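Local atomic coordinates of scyllo-inositol 2-dehydrogenase (NADP(+)) IolW (Bacillus subtilis subsp. subtilis, PDB entry 3GDO), a protein that catalyses the reversible NADPH-dependent reduction of scyllo-inosose to scyllo-inositol and does not accept NADH in place of NADPH. Residues I33-M37 / E59-D63; S142-I146 / I241-S246; D145-Y149 / Q185-F190; G173-D177 / I333-M337; D245-Y251 / F278-T284. One frame throughout, in Å; residues are numbered along the deposited sequence.

How the contacts relate
From the N terminus, contact 1 comes first, closing a short loop inside the Rossmann domain, in series with all the others; its centre lies about 48 Å from that of contact 2. The remaining four belong to the C-terminal alpha/beta domain. Contacts 2 and 3 both open at the entry to strand 146-152, sharing D145 and I146: one runs to the neighbouring strand 239-243, the other to helix 174-190 packed on the sheet. Contact 4 uses the same helix further upstream, crosses both contacts 2 and 3, and joins it to helix 323-342. Contact 5 is nested within contact 4 and follows contact 2 in series, sharing D245 and S246 and extending the same sheet by a strand.

Contact 1 (I33-M37 / E59-D63); sequences ISKIM and EITND
K35 and D63 meet across this contact with their side chains running obliquely to each other, the long lysine arriving from the strand and the aspartate from the loop behind a short helix. K35 starts with CG anti to its carbonyl carbon (chi1 -66°) and is extended from there on, which brings NZ out to two acceptors. The shorter bond goes to E59 O, 2.7 Å from K35 NZ, and lies in the carbonyl plane. The second, a salt bridge, joins K35 NZ to D63 OD2 at 3.0 Å; the ammonium comes in on the anti side of the carboxylate, 34° out of its plane. The other oxygen, D63 OD1, accepts from A65 N, so both carboxylate oxygens are engaged and the rotation of the group is restricted. Strand 31-37 is the second strand of the parallel Rossmann sheet, between strands 6-11 and 52-54, and helix 58-61 packs beside it on the face from which K35 projects. I36 points to the other face, toward Y13 and the probable glycine-rich dinucleotide turn. Beneath the polar end of K35, I60 CD1 packs on K35 CB; the modelled separation, 3.2 Å, is shorter than usual carbon contact and its exact value is doubtful. I60 also touches L11. The carboxylate of E59 turns elsewhere, OE2 accepting from H55 N and E56 N, while E59 OE1 stays 5.8 Å from K35 NZ, close enough that some electrostatic attraction is likely, without direct contact.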
# COMPACT_ATOMS: atom_id res chain seq x y z
N ILE B 33 23.90 10.00 35.23
CA ILE B 33 23.07 8.88 35.65
C ILE B 33 23.38 8.61 37.11
O ILE B 33 24.48 8.17 37.40
CB ILE B 33 23.31 7.60 34.81
CG1 ILE B 33 22.89 7.81 33.34
CG2 ILE B 33 22.47 6.47 35.35
CD1 ILE B 33 24.03 8.23 32.42
N SER B 34 22.45 8.88 38.01
CA SER B 34 22.69 8.74 39.45
C SER B 34 22.17 7.44 40.02
O SER B 34 22.86 6.76 40.79
CB SER B 34 22.08 9.90 40.25
OG SER B 34 22.73 11.11 39.89
N LYS B 35 20.93 7.11 39.67
CA LYS B 35 20.31 5.91 40.21
C LYS B 35 19.60 5.09 39.12
O LYS B 35 19.10 5.64 38.12
CB LYS B 35 19.33 6.28 41.30
CG LYS B 35 20.00 6.90 42.55
CD LYS B 35 19.00 7.04 43.68
CE LYS B 35 19.74 7.43 44.97
NZ LYS B 35 18.70 7.76 45.99
N ILE B 36 19.58 3.77 39.32
CA ILE B 36 18.86 2.85 38.42
C ILE B 36 18.14 1.83 39.28
O ILE B 36 18.76 1.19 40.13
CB ILE B 36 19.79 2.15 37.44
CG1 ILE B 36 20.66 3.16 36.69
CG2 ILE B 36 19.00 1.19 36.49
CD1 ILE B 36 21.71 2.53 35.79
N MET B 37 16.82 1.73 39.09
CA MET B 37 15.98 0.77 39.79
C MET B 37 15.98 -0.57 39.02
O MET B 37 15.41 -0.65 37.93
CB MET B 37 14.55 1.32 39.94
CG MET B 37 13.70 0.56 40.94
SD MET B 37 11.94 0.90 41.01
CE MET B 37 11.39 0.48 39.39
N GLU B 59 13.33 5.14 46.49
CA GLU B 59 14.74 5.49 46.48
C GLU B 59 15.08 6.46 45.32
O GLU B 59 16.17 7.05 45.28
CB GLU B 59 15.58 4.21 46.40
CG GLU B 59 15.38 3.22 47.59
CD GLU B 59 16.38 2.04 47.55
OE1 GLU B 59 17.62 2.30 47.59
OE2 GLU B 59 15.94 0.86 47.46
N ILE B 60 14.15 6.60 44.38
CA ILE B 60 14.25 7.59 43.32
C ILE B 60 13.26 8.74 43.57
O ILE B 60 13.63 9.91 43.45
CB ILE B 60 13.95 6.95 41.93
CG1 ILE B 60 14.87 5.75 41.66
CG2 ILE B 60 13.98 8.00 40.81
CD1 ILE B 60 16.13 6.05 40.90
N THR B 61 12.01 8.40 43.89
CA THR B 61 10.98 9.43 44.02
C THR B 61 11.17 10.36 45.23
O THR B 61 10.78 11.52 45.18
CB THR B 61 9.55 8.85 44.03
OG1 THR B 61 9.40 8.00 45.16
CG2 THR B 61 9.28 8.06 42.76
N ASN B 62 11.77 9.84 46.31
CA ASN B 62 12.04 10.63 47.51
C ASN B 62 13.39 11.27 47.51
O ASN B 62 13.70 12.04 48.42
CB ASN B 62 11.94 9.79 48.78
CG ASN B 62 10.57 9.25 49.00
OD1 ASN B 62 9.62 9.64 48.31
ND2 ASN B 62 10.44 8.33 49.96
N ASP B 63 14.23 10.91 46.54
CA ASP B 63 15.55 11.51 46.49
C ASP B 63 15.44 12.89 45.84
O ASP B 63 15.24 13.00 44.61
CB ASP B 63 16.54 10.61 45.76
CG ASP B 63 17.90 11.25 45.61
OD1 ASP B 63 18.03 12.43 45.98
OD2 ASP B 63 18.85 10.62 45.11

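Contact 2 (S142-I146 / I241-S246); sequences SLEDI and IHGKDS
The first torsion of S246 (chi1 51°) sets OG between its own backbone N and carbonyl carbon, turned toward S142 in the loop 142-146. From there S246 OG donates to S142 O at 2.8 Å, approaching from above the carbonyl plane. K244 also places CG between N and C (chi1 65°), then runs out alongside E144, both side chains pointing the same way, with K244 NZ 3.5 Å from E144 CB. Its amine stays 4.6 Å from E144 OE1, short of a salt bridge. The backbone does more of the holding: K244 N donates to E144 O at 3.0 Å, and the bare CA of G243 comes within 3.2 Å of D145 O in a CA-H...O contact. Further in, I146 and I241 meet through their CG2 branches, 3.7 Å apart. The turn after strand 239-243 is thus pinned to the loop that leads into strand 146-152, while K244 O also accepts from Y156 OH of the second subunit. Since main-chain carbonyls do most of the accepting, the contact depends little on charge; D145 spends its carboxylate on K221, and the nearby E144 probably gives K244 only a mild electrostatic pull.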
# COMPACT_ATOMS: atom_id res chain seq x y z
N SER B 142 11.23 20.28 -2.10
CA SER B 142 11.38 19.22 -3.11
C SER B 142 10.26 18.17 -3.02
O SER B 142 10.28 17.17 -3.76
CB SER B 142 12.76 18.55 -3.00
OG SER B 142 13.81 19.52 -2.96
N LEU B 143 9.30 18.42 -2.14
CA LEU B 143 8.17 17.53 -1.92
C LEU B 143 6.93 18.32 -1.58
O LEU B 143 6.34 18.13 -0.52
CB LEU B 143 8.45 16.55 -0.76
CG LEU B 143 9.01 15.16 -1.07
CD1 LEU B 143 9.11 14.31 0.21
CD2 LEU B 143 8.16 14.44 -2.13
N GLU B 144 6.52 19.20 -2.48
CA GLU B 144 5.33 20.07 -2.31
C GLU B 144 3.97 19.39 -2.49
O GLU B 144 3.81 18.50 -3.35
CB GLU B 144 5.41 21.24 -3.29
CG GLU B 144 6.63 22.16 -3.07
CD GLU B 144 6.43 23.10 -1.88
OE1 GLU B 144 5.44 23.88 -1.88
OE2 GLU B 144 7.26 23.06 -0.94
N ASP B 145 2.99 19.85 -1.69
CA ASP B 145 1.60 19.46 -1.81
C ASP B 145 1.53 17.93 -1.91
O ASP B 145 1.19 17.37 -2.95
CB ASP B 145 0.94 20.13 -3.03
CG ASP B 145 -0.59 19.89 -3.10
OD1 ASP B 145 -1.26 19.79 -2.04
OD2 ASP B 145 -1.15 19.78 -4.22
N ILE B 146 1.92 17.28 -0.83
CA ILE B 146 1.93 15.82 -0.76
C ILE B 146 0.47 15.37 -0.83
O ILE B 146 -0.38 15.92 -0.12
CB ILE B 146 2.64 15.33 0.51
CG1 ILE B 146 4.15 15.55 0.34
CG2 ILE B 146 2.32 13.85 0.76
CD1 ILE B 146 4.95 15.50 1.68
N ILE B 241 6.03 8.39 -1.15
CA ILE B 241 5.40 9.69 -0.95
C ILE B 241 5.24 10.44 -2.27
O ILE B 241 6.25 10.69 -2.95
CB ILE B 241 6.24 10.56 0.01
CG1 ILE B 241 6.61 9.80 1.29
CG2 ILE B 241 5.46 11.86 0.35
CD1 ILE B 241 7.61 10.56 2.20
N HIS B 242 4.01 10.84 -2.59
CA HIS B 242 3.69 11.50 -3.86
C HIS B 242 3.13 12.88 -3.64
O HIS B 242 2.12 13.05 -2.91
CB HIS B 242 2.69 10.67 -4.69
CG HIS B 242 3.06 9.22 -4.78
ND1 HIS B 242 4.28 8.81 -5.27
CD2 HIS B 242 2.38 8.09 -4.44
CE1 HIS B 242 4.36 7.49 -5.19
NE2 HIS B 242 3.23 7.03 -4.67
N GLY B 243 3.77 13.87 -4.26
CA GLY B 243 3.29 15.27 -4.24
C GLY B 243 2.96 15.82 -5.63
O GLY B 243 2.97 15.06 -6.61
N LYS B 244 2.72 17.12 -5.76
CA LYS B 244 2.31 17.66 -7.09
C LYS B 244 3.28 17.38 -8.24
O LYS B 244 2.84 17.15 -9.35
CB LYS B 244 1.86 19.14 -7.06
CG LYS B 244 2.91 20.20 -6.70
CD LYS B 244 2.55 21.52 -7.42
CE LYS B 244 2.99 22.80 -6.70
NZ LYS B 244 4.41 22.77 -6.23
N ASP B 245 4.58 17.30 -7.93
CA ASP B 245 5.69 17.37 -8.90
C ASP B 245 6.71 16.27 -8.74
O ASP B 245 7.57 16.07 -9.61
CB ASP B 245 6.50 18.65 -8.61
CG ASP B 245 6.01 19.81 -9.40
OD1 ASP B 245 6.73 20.84 -9.45
OD2 ASP B 245 4.91 19.68 -10.01
N SER B 246 6.68 15.63 -7.58
CA SER B 246 7.72 14.70 -7.19
C SER B 246 7.19 13.56 -6.32
O SER B 246 6.11 13.66 -5.73
CB SER B 246 8.81 15.47 -6.45
OG SER B 246 8.23 16.24 -5.42

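Contact 3 (D145-Y149 / Q185-F190); sequences DINTY and QTLHLF
Y149 and F190 form a T-shaped pair, the edge of the phenylalanine directed at the face of the tyrosine, with ring centroids 5.2 Å apart and planes at 79°. The tyrosine ring reaches the helix because its CG is anti to the backbone N (chi1 180°), sending the ring straight out from the strand. F190 puts CG anti to the carbonyl carbon (chi1 -46°), which turns its ring back toward the strand; CE2 lies over the rim of the Y149 face, 3.7 Å from Y149 CG. L189 CB covers the centre of one face of F190, and CE1 at the F190 edge touches I146 CD1 at 4.1 Å. Round the tyrosine, T186 OG1 lies at the ring edge, 3.4 Å from Y149 CE2, with its hydroxyl bonded back to I182 O. L189 CD1 packs obliquely on Y149 CE1 at 3.6 Å. Y149 OH donates to a water 2.9 Å away, and this water donates to Q185 OE1, which is also held by Y239 OH. On the strand, N147 and T148 both face H242 in a classic beta bulge, and N147 ND2 bonds to I231 O of the second subunit. The axes of segments 146-149 and 185-190 run antiparallel, 12.0 Å apart, in the layering of helix on one sheet face and partner subunit on the other characteristic of the C-terminal alpha/beta domain of Gfo/Idh/MocA oxidoreductases.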
# COMPACT_ATOMS: atom_id res chain seq x y z
N ASP B 145 2.99 19.85 -1.69
CA ASP B 145 1.60 19.46 -1.81
C ASP B 145 1.53 17.93 -1.91
O ASP B 145 1.19 17.37 -2.95
CB ASP B 145 0.94 20.13 -3.03
CG ASP B 145 -0.59 19.89 -3.10
OD1 ASP B 145 -1.26 19.79 -2.04
OD2 ASP B 145 -1.15 19.78 -4.22
N ILE B 146 1.92 17.28 -0.83
CA ILE B 146 1.93 15.82 -0.76
C ILE B 146 0.47 15.37 -0.83
O ILE B 146 -0.38 15.92 -0.12
CB ILE B 146 2.64 15.33 0.51
CG1 ILE B 146 4.15 15.55 0.34
CG2 ILE B 146 2.32 13.85 0.76
CD1 ILE B 146 4.95 15.50 1.68
N ASN B 147 0.19 14.42 -1.73
CA ASN B 147 -1.19 13.94 -1.87
C ASN B 147 -1.37 12.51 -1.35
O ASN B 147 -2.47 12.10 -1.02
CB ASN B 147 -1.68 14.09 -3.33
CG ASN B 147 -0.88 13.25 -4.31
OD1 ASN B 147 -0.95 12.00 -4.29
ND2 ASN B 147 -0.13 13.90 -5.18
N THR B 148 -0.28 11.75 -1.30
CA THR B 148 -0.32 10.36 -0.87
C THR B 148 0.94 10.06 -0.07
O THR B 148 2.09 10.37 -0.52
CB THR B 148 -0.39 9.37 -2.09
OG1 THR B 148 -1.50 9.69 -2.91
CG2 THR B 148 -0.58 7.94 -1.64
N TYR B 149 0.75 9.41 1.08
CA TYR B 149 1.86 9.18 2.03
C TYR B 149 1.70 7.78 2.58
O TYR B 149 0.80 7.52 3.41
CB TYR B 149 1.82 10.25 3.17
CG TYR B 149 2.93 10.10 4.20
CD1 TYR B 149 4.21 10.63 3.98
CD2 TYR B 149 2.68 9.46 5.43
CE1 TYR B 149 5.22 10.50 4.94
CE2 TYR B 149 3.68 9.35 6.41
CZ TYR B 149 4.94 9.85 6.16
OH TYR B 149 5.90 9.69 7.12
N GLN B 185 5.06 9.88 13.26
CA GLN B 185 5.72 10.58 12.16
C GLN B 185 4.67 11.30 11.31
O GLN B 185 4.84 12.48 10.95
CB GLN B 185 6.48 9.59 11.30
CG GLN B 185 7.77 9.10 11.96
CD GLN B 185 8.60 8.16 11.09
OE1 GLN B 185 8.10 7.57 10.14
NE2 GLN B 185 9.87 8.04 11.40
N THR B 186 3.58 10.59 11.04
CA THR B 186 2.49 11.12 10.21
C THR B 186 1.83 12.32 10.88
O THR B 186 1.54 13.33 10.21
CB THR B 186 1.41 10.06 9.88
OG1 THR B 186 2.05 8.86 9.40
CG2 THR B 186 0.47 10.59 8.83
N LEU B 187 1.55 12.19 12.19
CA LEU B 187 0.95 13.29 12.96
C LEU B 187 1.93 14.47 12.98
O LEU B 187 1.52 15.61 12.82
CB LEU B 187 0.63 12.85 14.36
CG LEU B 187 -0.45 11.75 14.46
CD1 LEU B 187 -0.76 11.51 15.90
CD2 LEU B 187 -1.68 12.06 13.67
N HIS B 188 3.21 14.16 13.09
CA HIS B 188 4.24 15.19 13.15
C HIS B 188 4.22 15.99 11.87
O HIS B 188 4.33 17.22 11.90
CB HIS B 188 5.64 14.58 13.37
CG HIS B 188 6.71 15.60 13.61
ND1 HIS B 188 6.67 16.49 14.67
CD2 HIS B 188 7.85 15.86 12.94
CE1 HIS B 188 7.76 17.24 14.64
NE2 HIS B 188 8.49 16.88 13.60
N LEU B 189 4.09 15.30 10.74
CA LEU B 189 4.12 15.98 9.45
C LEU B 189 2.85 16.74 9.12
O LEU B 189 2.94 17.80 8.56
CB LEU B 189 4.45 15.02 8.30
CG LEU B 189 5.82 14.36 8.13
CD1 LEU B 189 5.74 13.49 6.89
CD2 LEU B 189 6.95 15.39 7.99
N PHE B 190 1.67 16.22 9.44
CA PHE B 190 0.45 16.77 8.85
C PHE B 190 -0.65 17.09 9.86
O PHE B 190 -1.75 17.47 9.44
CB PHE B 190 -0.16 15.80 7.80
CG PHE B 190 0.82 15.21 6.83
CD1 PHE B 190 1.44 16.01 5.86
CD2 PHE B 190 1.09 13.83 6.86
CE1 PHE B 190 2.36 15.43 4.92
CE2 PHE B 190 2.01 13.25 5.92
CZ PHE B 190 2.62 14.04 4.96
O HOH W 1 5.41 7.52 8.97

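Contact 4 (G173-D177 / I333-M337); sequences GTLYD and IEAAM
I333 covers one face of Y176: its CG2 branch lies 3.9 Å from the centroid of the tyrosine ring, 17° off the ring normal and displaced toward the rim, a CH-pi contact. The methyl is available there because CG2 is anti to the backbone N of I333 while CG1 takes the other direction, bringing CD1 to 4.0 Å from Y176 CD2. L175 slides past I333 from the opposite direction, and its CD2 closes the buried part, 3.9 Å from I333 CG2 and 4.1 Å from A336 CB. These residues belong to helices 174-190 and 323-342, which cover the large mixed sheet of the C-terminal domain; L175 and A336 both rest on L215 of strand 212-219 below. Near its start helix 174-190 widens into a pi-type turn at 175-177, which includes both L175 and Y176. Toward solvent the packing changes character. M337 is exposed and bends at its last torsion (chi3 62°), laying SD obliquely beside the ring in a Met-aromatic contact, 3.8 Å from Y176 CE1, with the two side chains crossing at about a right angle. M337 CG also reaches L175 CD2, at 4.1 Å, over the border of the buried patch. Nearby polar groups turn to the Rossmann side of the molecule: Y176 OH bonds to A100 O, and E334 OE2 accepts from A102 N.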
# COMPACT_ATOMS: atom_id res chain seq x y z
N GLY B 173 0.88 -6.12 20.90
CA GLY B 173 0.66 -6.33 19.46
C GLY B 173 1.40 -5.29 18.64
O GLY B 173 1.97 -4.33 19.20
N THR B 174 1.37 -5.43 17.32
CA THR B 174 2.28 -4.65 16.50
C THR B 174 1.79 -3.22 16.18
O THR B 174 2.59 -2.38 15.80
CB THR B 174 2.55 -5.33 15.16
OG1 THR B 174 1.29 -5.63 14.58
CG2 THR B 174 3.45 -6.63 15.33
N LEU B 175 0.49 -2.95 16.30
CA LEU B 175 -0.01 -1.59 16.08
C LEU B 175 0.48 -0.65 17.21
O LEU B 175 0.98 0.46 16.95
CB LEU B 175 -1.55 -1.58 15.96
CG LEU B 175 -2.24 -0.22 15.87
CD1 LEU B 175 -1.77 0.60 14.63
CD2 LEU B 175 -3.78 -0.36 15.92
N TYR B 176 0.37 -1.09 18.46
CA TYR B 176 1.00 -0.36 19.57
C TYR B 176 2.52 -0.31 19.45
O TYR B 176 3.13 0.75 19.59
CB TYR B 176 0.67 -0.99 20.91
CG TYR B 176 -0.70 -0.59 21.43
CD1 TYR B 176 -1.78 -1.47 21.33
CD2 TYR B 176 -0.89 0.64 22.02
CE1 TYR B 176 -3.04 -1.11 21.84
CE2 TYR B 176 -2.14 1.03 22.53
CZ TYR B 176 -3.20 0.16 22.43
OH TYR B 176 -4.43 0.56 22.93
N ASP B 177 3.13 -1.44 19.16
CA ASP B 177 4.58 -1.50 19.22
C ASP B 177 5.28 -0.85 18.01
O ASP B 177 6.25 -0.11 18.17
CB ASP B 177 5.03 -2.93 19.37
CG ASP B 177 6.51 -3.03 19.56
OD1 ASP B 177 7.13 -2.08 20.11
OD2 ASP B 177 7.09 -4.05 19.16
N ILE B 333 -4.59 5.19 17.48
CA ILE B 333 -4.58 3.73 17.71
C ILE B 333 -5.97 3.22 18.15
O ILE B 333 -6.45 2.23 17.60
CB ILE B 333 -3.46 3.31 18.68
CG1 ILE B 333 -2.10 3.46 17.98
CG2 ILE B 333 -3.61 1.90 19.10
CD1 ILE B 333 -0.97 3.24 18.92
N GLU B 334 -6.62 3.92 19.08
CA GLU B 334 -7.96 3.50 19.57
C GLU B 334 -9.02 3.60 18.51
O GLU B 334 -9.90 2.74 18.41
CB GLU B 334 -8.38 4.31 20.83
CG GLU B 334 -7.67 3.85 22.12
CD GLU B 334 -8.24 4.51 23.42
OE1 GLU B 334 -8.89 3.80 24.23
OE2 GLU B 334 -8.02 5.72 23.65
N ALA B 335 -8.94 4.64 17.69
CA ALA B 335 -9.89 4.81 16.58
C ALA B 335 -9.72 3.74 15.48
O ALA B 335 -10.69 3.26 14.91
CB ALA B 335 -9.77 6.23 15.97
N ALA B 336 -8.47 3.39 15.20
CA ALA B 336 -8.17 2.24 14.32
C ALA B 336 -8.79 0.95 14.84
O ALA B 336 -9.36 0.18 14.06
CB ALA B 336 -6.65 2.04 14.19
N MET B 337 -8.66 0.70 16.14
CA MET B 337 -9.17 -0.55 16.74
C MET B 337 -10.68 -0.56 16.65
O MET B 337 -11.30 -1.58 16.31
CB MET B 337 -8.67 -0.69 18.18
CG MET B 337 -7.11 -0.76 18.29
SD MET B 337 -6.38 -0.81 19.98
CE MET B 337 -7.08 -2.32 20.57

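Contact 5 (D245-Y251 / F278-T284); sequences DSSFIKY and FYGKLTT
The F248 ring leans obliquely across the main chain of G280 and K281, with CZ 3.7 Å from G280 CA and CD1 3.6 Å from K281 O, while its CD1 also packs on L282 CB. Its CG is anti to the backbone N (chi1 -169°), which swings the ring over the neighbouring strand, where G280 offers only its backbone. The F278 ring, likewise oblique, lies by Y251 O, and its CD1 touches Y251 CB at 4.1 Å. The two strands run antiparallel, with S247-T283 and I249-K281 as hydrogen-bonded pairs on either side of F248-L282, and T283 N gives S247 O the shortest bond, 2.8 Å. Beyond the paired strands K250 NZ donates to F278 O at 3.0 Å and to Y251 O at 2.9 Å, and forms a salt bridge with D274; one amine thus joins the end of segment 245-251 to the start of segment 278-284. Strand 246-250 lies between strands 239-243 and 280-286, and strand 289-295 follows as the last strand on that side of the sheet within the chain. Helix 129-139 packs against F248 on one face; on the other, S247, I249 and T283 meet A234 of the second subunit.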
# COMPACT_ATOMS: atom_id res chain seq x y z
N ASP B 245 4.58 17.30 -7.93
CA ASP B 245 5.69 17.37 -8.90
C ASP B 245 6.71 16.27 -8.74
O ASP B 245 7.57 16.07 -9.61
CB ASP B 245 6.50 18.65 -8.61
CG ASP B 245 6.01 19.81 -9.40
OD1 ASP B 245 6.73 20.84 -9.45
OD2 ASP B 245 4.91 19.68 -10.01
N SER B 246 6.68 15.63 -7.58
CA SER B 246 7.72 14.70 -7.19
C SER B 246 7.19 13.56 -6.32
O SER B 246 6.11 13.66 -5.73
CB SER B 246 8.81 15.47 -6.45
OG SER B 246 8.23 16.24 -5.42
N SER B 247 7.98 12.49 -6.28
CA SER B 247 7.75 11.27 -5.52
C SER B 247 9.06 10.91 -4.84
O SER B 247 10.16 11.03 -5.46
CB SER B 247 7.42 10.11 -6.45
OG SER B 247 6.11 10.16 -6.94
N PHE B 248 8.96 10.46 -3.59
CA PHE B 248 10.12 9.94 -2.86
C PHE B 248 9.83 8.50 -2.50
O PHE B 248 8.80 8.21 -1.87
CB PHE B 248 10.40 10.77 -1.60
CG PHE B 248 11.73 10.46 -0.93
CD1 PHE B 248 12.93 10.65 -1.61
CD2 PHE B 248 11.76 10.00 0.39
CE1 PHE B 248 14.16 10.37 -1.01
CE2 PHE B 248 12.97 9.71 1.02
CZ PHE B 248 14.19 9.90 0.32
N ILE B 249 10.69 7.58 -2.94
CA ILE B 249 10.47 6.14 -2.66
C ILE B 249 11.71 5.62 -2.01
O ILE B 249 12.81 5.79 -2.56
CB ILE B 249 10.25 5.27 -3.90
CG1 ILE B 249 9.15 5.82 -4.85
CG2 ILE B 249 10.03 3.78 -3.48
CD1 ILE B 249 7.83 5.91 -4.27
N LYS B 250 11.58 4.99 -0.84
CA LYS B 250 12.77 4.55 -0.12
C LYS B 250 12.57 3.24 0.61
O LYS B 250 11.51 3.03 1.25
CB LYS B 250 13.21 5.64 0.87
CG LYS B 250 14.52 5.27 1.60
CD LYS B 250 15.03 6.42 2.54
CE LYS B 250 16.37 6.05 3.18
NZ LYS B 250 16.43 4.59 3.72
N TYR B 251 13.58 2.38 0.55
CA TYR B 251 13.63 1.13 1.31
C TYR B 251 14.52 1.25 2.57
O TYR B 251 15.36 2.13 2.66
CB TYR B 251 14.20 -0.02 0.46
CG TYR B 251 13.38 -0.45 -0.75
CD1 TYR B 251 12.78 -1.73 -0.77
CD2 TYR B 251 13.21 0.39 -1.84
CE1 TYR B 251 12.02 -2.17 -1.86
CE2 TYR B 251 12.45 -0.03 -2.98
CZ TYR B 251 11.87 -1.33 -2.96
OH TYR B 251 11.16 -1.78 -4.02
N PHE B 278 20.57 1.90 0.18
CA PHE B 278 19.22 2.14 0.71
C PHE B 278 18.80 3.58 0.63
O PHE B 278 17.71 3.92 1.10
CB PHE B 278 19.12 1.63 2.15
CG PHE B 278 19.10 0.12 2.26
CD1 PHE B 278 17.95 -0.60 1.96
CD2 PHE B 278 20.24 -0.58 2.63
CE1 PHE B 278 17.93 -2.01 2.05
CE2 PHE B 278 20.23 -1.99 2.71
CZ PHE B 278 19.07 -2.70 2.43
N TYR B 279 19.65 4.43 0.04
CA TYR B 279 19.32 5.84 -0.12
C TYR B 279 18.03 5.92 -0.93
O TYR B 279 17.84 5.11 -1.86
CB TYR B 279 20.44 6.61 -0.86
CG TYR B 279 21.78 6.82 -0.14
CD1 TYR B 279 21.95 6.50 1.23
CD2 TYR B 279 22.87 7.40 -0.82
CE1 TYR B 279 23.18 6.72 1.88
CE2 TYR B 279 24.11 7.62 -0.19
CZ TYR B 279 24.25 7.28 1.16
OH TYR B 279 25.45 7.49 1.78
N GLY B 280 17.15 6.86 -0.57
CA GLY B 280 15.90 7.04 -1.29
C GLY B 280 16.07 7.60 -2.70
O GLY B 280 17.05 8.28 -2.98
N LYS B 281 15.11 7.31 -3.57
CA LYS B 281 15.04 7.95 -4.89
C LYS B 281 13.95 8.99 -4.96
O LYS B 281 12.78 8.71 -4.65
CB LYS B 281 14.87 6.90 -6.01
CG LYS B 281 15.95 5.84 -5.93
CD LYS B 281 15.95 4.85 -7.08
CE LYS B 281 17.29 4.09 -7.08
NZ LYS B 281 17.34 3.01 -8.11
N LEU B 282 14.36 10.19 -5.36
CA LEU B 282 13.45 11.29 -5.60
C LEU B 282 13.29 11.46 -7.10
O LEU B 282 14.28 11.62 -7.83
CB LEU B 282 13.98 12.61 -4.99
CG LEU B 282 13.11 13.86 -5.12
CD1 LEU B 282 11.97 13.86 -4.11
CD2 LEU B 282 13.95 15.12 -4.96
N THR B 283 12.04 11.42 -7.54
CA THR B 283 11.70 11.64 -8.94
C THR B 283 10.96 12.96 -9.03
O THR B 283 10.01 13.19 -8.29
CB THR B 283 10.83 10.51 -9.44
OG1 THR B 283 11.61 9.32 -9.40
CG2 THR B 283 10.37 10.76 -10.86
N THR B 284 11.46 13.84 -9.92
CA THR B 284 10.86 15.16 -10.16
C THR B 284 10.44 15.37 -11.62
O THR B 284 11.20 15.06 -12.54
CB THR B 284 11.80 16.31 -9.69
OG1 THR B 284 12.20 16.07 -8.33
CG2 THR B 284 11.10 17.64 -9.77